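Local coordinates for protein MccF (Escherichia coli, PDB 4IIY) that probably acts as a serine-type carboxypeptidase of the S66 family that gives self-immunity to the antibiotic microcin C7, at residues I161-E174 / C336-V349. The protein carries 1 engineered substitution. Sequence-based numbering, arbitrary orientation.
Sequences ITFYGPALIPSFGE and CSHTHPMLTLPLGV. With 1EI (5'-O-(L-alpha-glutamylsulfamoyl)inosine), chain K.
With CG of Tyr164 swung opposite its own backbone N (chi1 -150°), the ring reaches Cys336 and Met342. Cys336 SG lies at the ring edge, 3.7 Å from Tyr164 CD2. The Met342 chain is extended beyond CG. Its CE comes to 3.9 Å from Tyr164 CD2. Its SD lies 3.6 Å from Gly165 C. Tyr164 OH is hydrogen-bonded to Glu270 OE2 and to the backbone N of Ala145, the engineered residue at the predicted nucleophile position. The other oxygen, Glu270 OE1, is hydrogen-bonded to His338 ND1, and His338 NE2 accepts from the ligand amine N at 3.1 Å. Tyr164 thus meets Glu270 of strand 266-270, and segment 336-349 brings His338 to the same predicted charge relay site, beside the bound ligand.

The backbones pair antiparallel. Tyr164 and Leu345 exchange two hydrogen bonds, and Leu347 N gives a nearly straight one to Thr162 O (2.9 Å). Pro346 CB packs 3.7 Å from Phe163 CE1. Farther along, the Glu174 carboxylate stacks on one face of the His340 ring, the planes 7° apart. Salt bridges to Arg62 and Lys222 hold that carboxylate. A water links His340 ND1 to Ser171 O.

Strand 345-347 ends the six-stranded sheet, beside strand 162-164, which bonds strand 140-143 on its other side. Helix 148-158 packs on Thr162 and Tyr164, helix 178-191 touches Phe163 and Leu343, and Phe268 meets Leu345 and Leu347.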
loop_
_atom_site.group_PDB
_atom_site.type_symbol
_atom_site.label_atom_id
_atom_site.label_comp_id
_atom_site.label_asym_id
_atom_site.label_seq_id
_atom_site.Cartn_x
_atom_site.Cartn_y
_atom_site.Cartn_z
ATOM N N ILE B 161 24.558 6.639 -3.614
ATOM C CA ILE B 161 23.629 7.667 -4.057
ATOM C C ILE B 161 23.056 7.257 -5.409
ATOM O O ILE B 161 23.773 7.193 -6.415
ATOM C CB ILE B 161 24.310 9.042 -4.137
ATOM C CG1 ILE B 161 24.878 9.423 -2.760
ATOM C CG2 ILE B 161 23.334 10.085 -4.671
ATOM C CD1 ILE B 161 23.867 9.362 -1.625
ATOM N N THR B 162 21.767 6.911 -5.390
ATOM C CA THR B 162 20.998 6.540 -6.576
ATOM C C THR B 162 20.088 7.708 -6.983
ATOM O O THR B 162 20.024 8.723 -6.283
ATOM C CB THR B 162 20.145 5.280 -6.321
ATOM O OG1 THR B 162 19.133 5.562 -5.343
ATOM C CG2 THR B 162 21.014 4.128 -5.853
ATOM N N PHE B 163 19.403 7.570 -8.121
ATOM C CA PHE B 163 18.723 8.701 -8.750
ATOM C C PHE B 163 17.259 8.450 -9.055
ATOM O O PHE B 163 16.913 7.447 -9.685
ATOM C CB PHE B 163 19.457 9.086 -10.038
ATOM C CG PHE B 163 20.856 9.570 -9.795
ATOM C CD1 PHE B 163 21.128 10.921 -9.707
ATOM C CD2 PHE B 163 21.885 8.666 -9.584
ATOM C CE1 PHE B 163 22.426 11.362 -9.438
ATOM C CE2 PHE B 163 23.177 9.101 -9.309
ATOM C CZ PHE B 163 23.443 10.450 -9.238
ATOM N N TYR B 164 16.411 9.374 -8.601
ATOM C CA TYR B 164 15.009 9.397 -8.989
ATOM C C TYR B 164 14.957 10.150 -10.304
ATOM O O TYR B 164 15.229 11.350 -10.340
ATOM C CB TYR B 164 14.140 10.104 -7.939
ATOM C CG TYR B 164 12.733 9.546 -7.925
ATOM C CD1 TYR B 164 12.493 8.290 -7.381
ATOM C CD2 TYR B 164 11.660 10.232 -8.493
ATOM C CE1 TYR B 164 11.246 7.739 -7.374
ATOM C CE2 TYR B 164 10.379 9.685 -8.490
ATOM C CZ TYR B 164 10.189 8.428 -7.925
ATOM O OH TYR B 164 8.953 7.805 -7.911
ATOM N N GLY B 165 14.639 9.465 -11.392
ATOM C CA GLY B 165 14.720 10.090 -12.694
ATOM C C GLY B 165 14.241 9.160 -13.781
ATOM O O GLY B 165 13.597 8.145 -13.502
ATOM N N PRO B 166 14.551 9.505 -15.038
ATOM C CA PRO B 166 13.992 8.806 -16.196
ATOM C C PRO B 166 14.130 7.291 -16.208
ATOM O O PRO B 166 15.182 6.735 -15.871
ATOM C CB PRO B 166 14.798 9.380 -17.366
ATOM C CG PRO B 166 15.138 10.756 -16.939
ATOM C CD PRO B 166 15.236 10.749 -15.432
ATOM N N ALA B 167 13.045 6.647 -16.628
ATOM C CA ALA B 167 13.036 5.259 -17.069
ATOM C C ALA B 167 12.902 5.267 -18.590
ATOM O O ALA B 167 12.234 6.130 -19.171
ATOM C CB ALA B 167 11.891 4.491 -16.417
ATOM N N LEU B 168 13.535 4.306 -19.243
ATOM C CA LEU B 168 13.691 4.341 -20.686
ATOM C C LEU B 168 12.373 4.509 -21.441
ATOM O O LEU B 168 12.258 5.380 -22.314
ATOM C CB LEU B 168 14.424 3.082 -21.130
ATOM C CG LEU B 168 14.623 2.878 -22.635
ATOM C CD1 LEU B 168 15.454 3.984 -23.234
ATOM C CD2 LEU B 168 15.246 1.503 -22.897
ATOM N N ILE B 169 11.391 3.691 -21.098
ATOM C CA ILE B 169 10.146 3.649 -21.857
ATOM C C ILE B 169 9.234 4.860 -21.595
ATOM O O ILE B 169 8.936 5.624 -22.517
ATOM C CB ILE B 169 9.431 2.277 -21.706
ATOM C CG1 ILE B 169 10.339 1.158 -22.235
ATOM C CG2 ILE B 169 8.080 2.291 -22.412
ATOM C CD1 ILE B 169 9.782 -0.245 -22.032
ATOM N N PRO B 170 8.797 5.076 -20.345
ATOM C CA PRO B 170 7.898 6.221 -20.151
ATOM C C PRO B 170 8.606 7.554 -20.369
ATOM O O PRO B 170 8.008 8.480 -20.908
ATOM C CB PRO B 170 7.445 6.077 -18.689
ATOM C CG PRO B 170 8.525 5.282 -18.032
ATOM C CD PRO B 170 9.015 4.326 -19.097
ATOM N N SER B 171 9.865 7.664 -19.968
ATOM C CA SER B 171 10.503 8.976 -19.992
ATOM C C SER B 171 11.106 9.331 -21.346
ATOM O O SER B 171 10.897 10.427 -21.864
ATOM C CB SER B 171 11.581 9.073 -18.909
ATOM O OG SER B 171 11.083 8.694 -17.637
ATOM N N PHE B 172 11.890 8.420 -21.906
ATOM C CA PHE B 172 12.575 8.719 -23.162
ATOM C C PHE B 172 11.797 8.294 -24.403
ATOM O O PHE B 172 12.179 8.658 -25.507
ATOM C CB PHE B 172 14.018 8.197 -23.160
ATOM C CG PHE B 172 14.909 8.943 -22.208
ATOM C CD1 PHE B 172 15.042 10.316 -22.316
ATOM C CD2 PHE B 172 15.583 8.290 -21.188
ATOM C CE1 PHE B 172 15.846 11.025 -21.424
ATOM C CE2 PHE B 172 16.392 8.989 -20.314
ATOM C CZ PHE B 172 16.519 10.355 -20.433
ATOM N N GLY B 173 10.703 7.555 -24.219
ATOM C CA GLY B 173 9.784 7.273 -25.307
ATOM C C GLY B 173 8.674 8.308 -25.455
ATOM O O GLY B 173 7.844 8.213 -26.359
ATOM N N GLU B 174 8.649 9.295 -24.563
ATOM C CA GLU B 174 7.733 10.426 -24.672
ATOM C C GLU B 174 7.993 11.197 -25.970
ATOM O O GLU B 174 9.146 11.439 -26.342
ATOM C CB GLU B 174 7.913 11.337 -23.450
ATOM C CG GLU B 174 7.121 12.650 -23.449
ATOM C CD GLU B 174 5.612 12.471 -23.308
ATOM O OE1 GLU B 174 5.127 11.322 -23.212
ATOM O OE2 GLU B 174 4.904 13.504 -23.276
ATOM N N CYS B 336 9.423 16.149 -10.532
ATOM C CA CYS B 336 10.188 14.912 -10.454
ATOM C C CYS B 336 9.207 13.842 -10.013
ATOM O O CYS B 336 9.072 13.551 -8.815
ATOM C CB CYS B 336 11.370 15.068 -9.490
ATOM S SG CYS B 336 12.504 13.671 -9.456
ATOM N N SER B 337 8.481 13.296 -10.979
ATOM C CA SER B 337 7.329 12.459 -10.687
ATOM C C SER B 337 6.909 11.758 -11.966
ATOM O O SER B 337 7.729 11.585 -12.867
ATOM C CB SER B 337 6.188 13.314 -10.135
ATOM O OG SER B 337 5.678 14.174 -11.137
ATOM N N HIS B 338 5.642 11.350 -12.044
ATOM C CA HIS B 338 5.117 10.714 -13.246
ATOM C C HIS B 338 4.682 11.723 -14.320
ATOM O O HIS B 338 4.324 11.321 -15.432
ATOM C CB HIS B 338 3.912 9.838 -12.909
ATOM C CG HIS B 338 4.237 8.562 -12.193
ATOM N ND1 HIS B 338 4.805 8.511 -10.936
ATOM C CD2 HIS B 338 4.005 7.279 -12.550
ATOM C CE1 HIS B 338 4.923 7.245 -10.560
ATOM N NE2 HIS B 338 4.445 6.479 -11.523
ATOM N N THR B 339 4.668 13.017 -14.004
ATOM C CA THR B 339 4.305 14.012 -15.017
ATOM C C THR B 339 5.485 14.280 -15.963
ATOM O O THR B 339 6.626 13.949 -15.652
ATOM C CB THR B 339 3.815 15.318 -14.372
ATOM O OG1 THR B 339 4.858 15.870 -13.554
ATOM C CG2 THR B 339 2.596 15.060 -13.490
ATOM N N HIS B 340 5.197 14.853 -17.129
ATOM C CA HIS B 340 6.224 15.228 -18.106
ATOM C C HIS B 340 6.319 16.744 -18.187
ATOM O O HIS B 340 5.295 17.431 -18.196
ATOM C CB HIS B 340 5.887 14.675 -19.496
ATOM C CG HIS B 340 5.924 13.183 -19.564
ATOM N ND1 HIS B 340 7.081 12.473 -19.807
ATOM C CD2 HIS B 340 4.945 12.263 -19.393
ATOM C CE1 HIS B 340 6.810 11.181 -19.788
ATOM N NE2 HIS B 340 5.523 11.026 -19.539
ATOM N N PRO B 341 7.539 17.285 -18.264
ATOM C CA PRO B 341 8.831 16.591 -18.250
ATOM C C PRO B 341 9.252 16.236 -16.827
ATOM O O PRO B 341 8.641 16.681 -15.853
ATOM C CB PRO B 341 9.776 17.638 -18.838
ATOM C CG PRO B 341 9.214 18.934 -18.335
ATOM C CD PRO B 341 7.705 18.749 -18.331
ATOM N N MET B 342 10.297 15.429 -16.723
ATOM C CA MET B 342 10.770 14.946 -15.441
ATOM C C MET B 342 12.224 15.355 -15.225
ATOM O O MET B 342 13.062 15.148 -16.101
ATOM C CB MET B 342 10.662 13.424 -15.412
ATOM C CG MET B 342 10.970 12.833 -14.061
ATOM S SD MET B 342 11.236 11.050 -14.142
ATOM C CE MET B 342 11.218 10.759 -12.373
ATOM N N LEU B 343 12.507 15.938 -14.065
ATOM C CA LEU B 343 13.869 16.279 -13.673
ATOM C C LEU B 343 14.525 15.069 -13.004
ATOM O O LEU B 343 13.836 14.170 -12.517
ATOM C CB LEU B 343 13.845 17.455 -12.695
ATOM C CG LEU B 343 13.114 18.702 -13.213
ATOM C CD1 LEU B 343 12.933 19.732 -12.106
ATOM C CD2 LEU B 343 13.847 19.315 -14.399
ATOM N N THR B 344 15.851 15.053 -12.979
ATOM C CA THR B 344 16.634 13.997 -12.338
ATOM C C THR B 344 17.093 14.470 -10.955
ATOM O O THR B 344 17.647 15.576 -10.834
ATOM C CB THR B 344 17.838 13.618 -13.220
ATOM O OG1 THR B 344 17.370 12.966 -14.406
ATOM C CG2 THR B 344 18.777 12.678 -12.484
ATOM N N LEU B 345 16.880 13.643 -9.927
ATOM C CA LEU B 345 17.156 14.012 -8.536
ATOM C C LEU B 345 17.987 12.945 -7.820
ATOM O O LEU B 345 17.547 11.800 -7.679
ATOM C CB LEU B 345 15.832 14.169 -7.788
ATOM C CG LEU B 345 15.907 14.528 -6.305
ATOM C CD1 LEU B 345 16.385 15.956 -6.122
ATOM C CD2 LEU B 345 14.550 14.332 -5.639
ATOM N N PRO B 346 19.188 13.299 -7.343
ATOM C CA PRO B 346 19.916 12.336 -6.507
ATOM C C PRO B 346 19.210 12.196 -5.157
ATOM O O PRO B 346 18.767 13.197 -4.580
ATOM C CB PRO B 346 21.291 12.993 -6.335
ATOM C CG PRO B 346 21.018 14.467 -6.448
ATOM C CD PRO B 346 19.902 14.582 -7.475
ATOM N N LEU B 347 19.093 10.970 -4.666
ATOM C CA LEU B 347 18.505 10.702 -3.359
ATOM C C LEU B 347 19.581 10.397 -2.319
ATOM O O LEU B 347 20.531 9.664 -2.598
ATOM C CB LEU B 347 17.557 9.509 -3.444
ATOM C CG LEU B 347 16.368 9.653 -4.392
ATOM C CD1 LEU B 347 15.669 8.319 -4.560
ATOM C CD2 LEU B 347 15.410 10.691 -3.870
ATOM N N GLY B 348 19.420 10.956 -1.121
ATOM C CA GLY B 348 20.337 10.682 -0.027
ATOM C C GLY B 348 21.442 11.702 0.157
ATOM O O GLY B 348 22.360 11.481 0.949
ATOM N N VAL B 349 21.363 12.813 -0.570
ATOM C CA VAL B 349 22.293 13.931 -0.396
ATOM C C VAL B 349 21.527 15.189 -0.009
ATOM O O VAL B 349 20.302 15.249 -0.146
ATOM C CB VAL B 349 23.121 14.221 -1.674
ATOM C CG1 VAL B 349 24.003 13.030 -2.025
ATOM C CG2 VAL B 349 22.215 14.602 -2.857
HETATM O O6 1EI K . -1.223 2.297 -21.512
HETATM C C6 1EI K . -0.766 3.360 -21.039
HETATM N N1 1EI K . -1.226 4.562 -21.441
HETATM C C2 1EI K . -0.742 5.714 -20.945
HETATM N N3 1EI K . 0.231 5.764 -20.020
HETATM C C5 1EI K . 0.302 3.331 -20.023
HETATM C C4 1EI K . 0.773 4.625 -19.539
HETATM N N7 1EI K . 1.021 2.390 -19.378
HETATM C C8 1EI K . 1.879 3.027 -18.546
HETATM N N9 1EI K . 1.721 4.356 -18.649
HETATM C "C1'" 1EI K . 2.462 5.384 -17.899
HETATM O "O4'" 1EI K . 3.785 4.968 -17.594
HETATM C "C2'" 1EI K . 1.776 5.591 -16.565
HETATM O "O2'" 1EI K . 0.800 6.627 -16.673
HETATM C "C3'" 1EI K . 2.914 5.976 -15.647
HETATM O "O3'" 1EI K . 2.902 7.386 -15.440
HETATM C "C4'" 1EI K . 4.188 5.612 -16.388
HETATM C "C5'" 1EI K . 5.088 4.703 -15.560
HETATM O "O5'" 1EI K . 4.439 3.459 -15.283
HETATM S SBF 1EI K . 5.004 2.573 -14.165
HETATM O OAE 1EI K . 4.751 1.189 -14.501
HETATM O OAF 1EI K . 6.411 2.865 -14.091
HETATM N NAQ 1EI K . 4.289 3.008 -12.863
HETATM C C 1EI K . 4.569 2.592 -11.609
HETATM O O 1EI K . 5.446 1.809 -11.261
HETATM C CA 1EI K . 3.732 3.192 -10.517
HETATM N N 1EI K . 2.680 4.027 -11.072
HETATM C CB 1EI K . 3.161 2.086 -9.637
HETATM C CG 1EI K . 3.126 2.510 -8.171
HETATM C CD 1EI K . 1.922 3.384 -7.900
HETATM O OE1 1EI K . 1.345 3.935 -8.861
HETATM O OE2 1EI K . 1.552 3.518 -6.721
HETATM O O HOH W 1 20.100 6.937 -2.952
HETATM O O HOH W 2 9.750 12.906 -20.735
#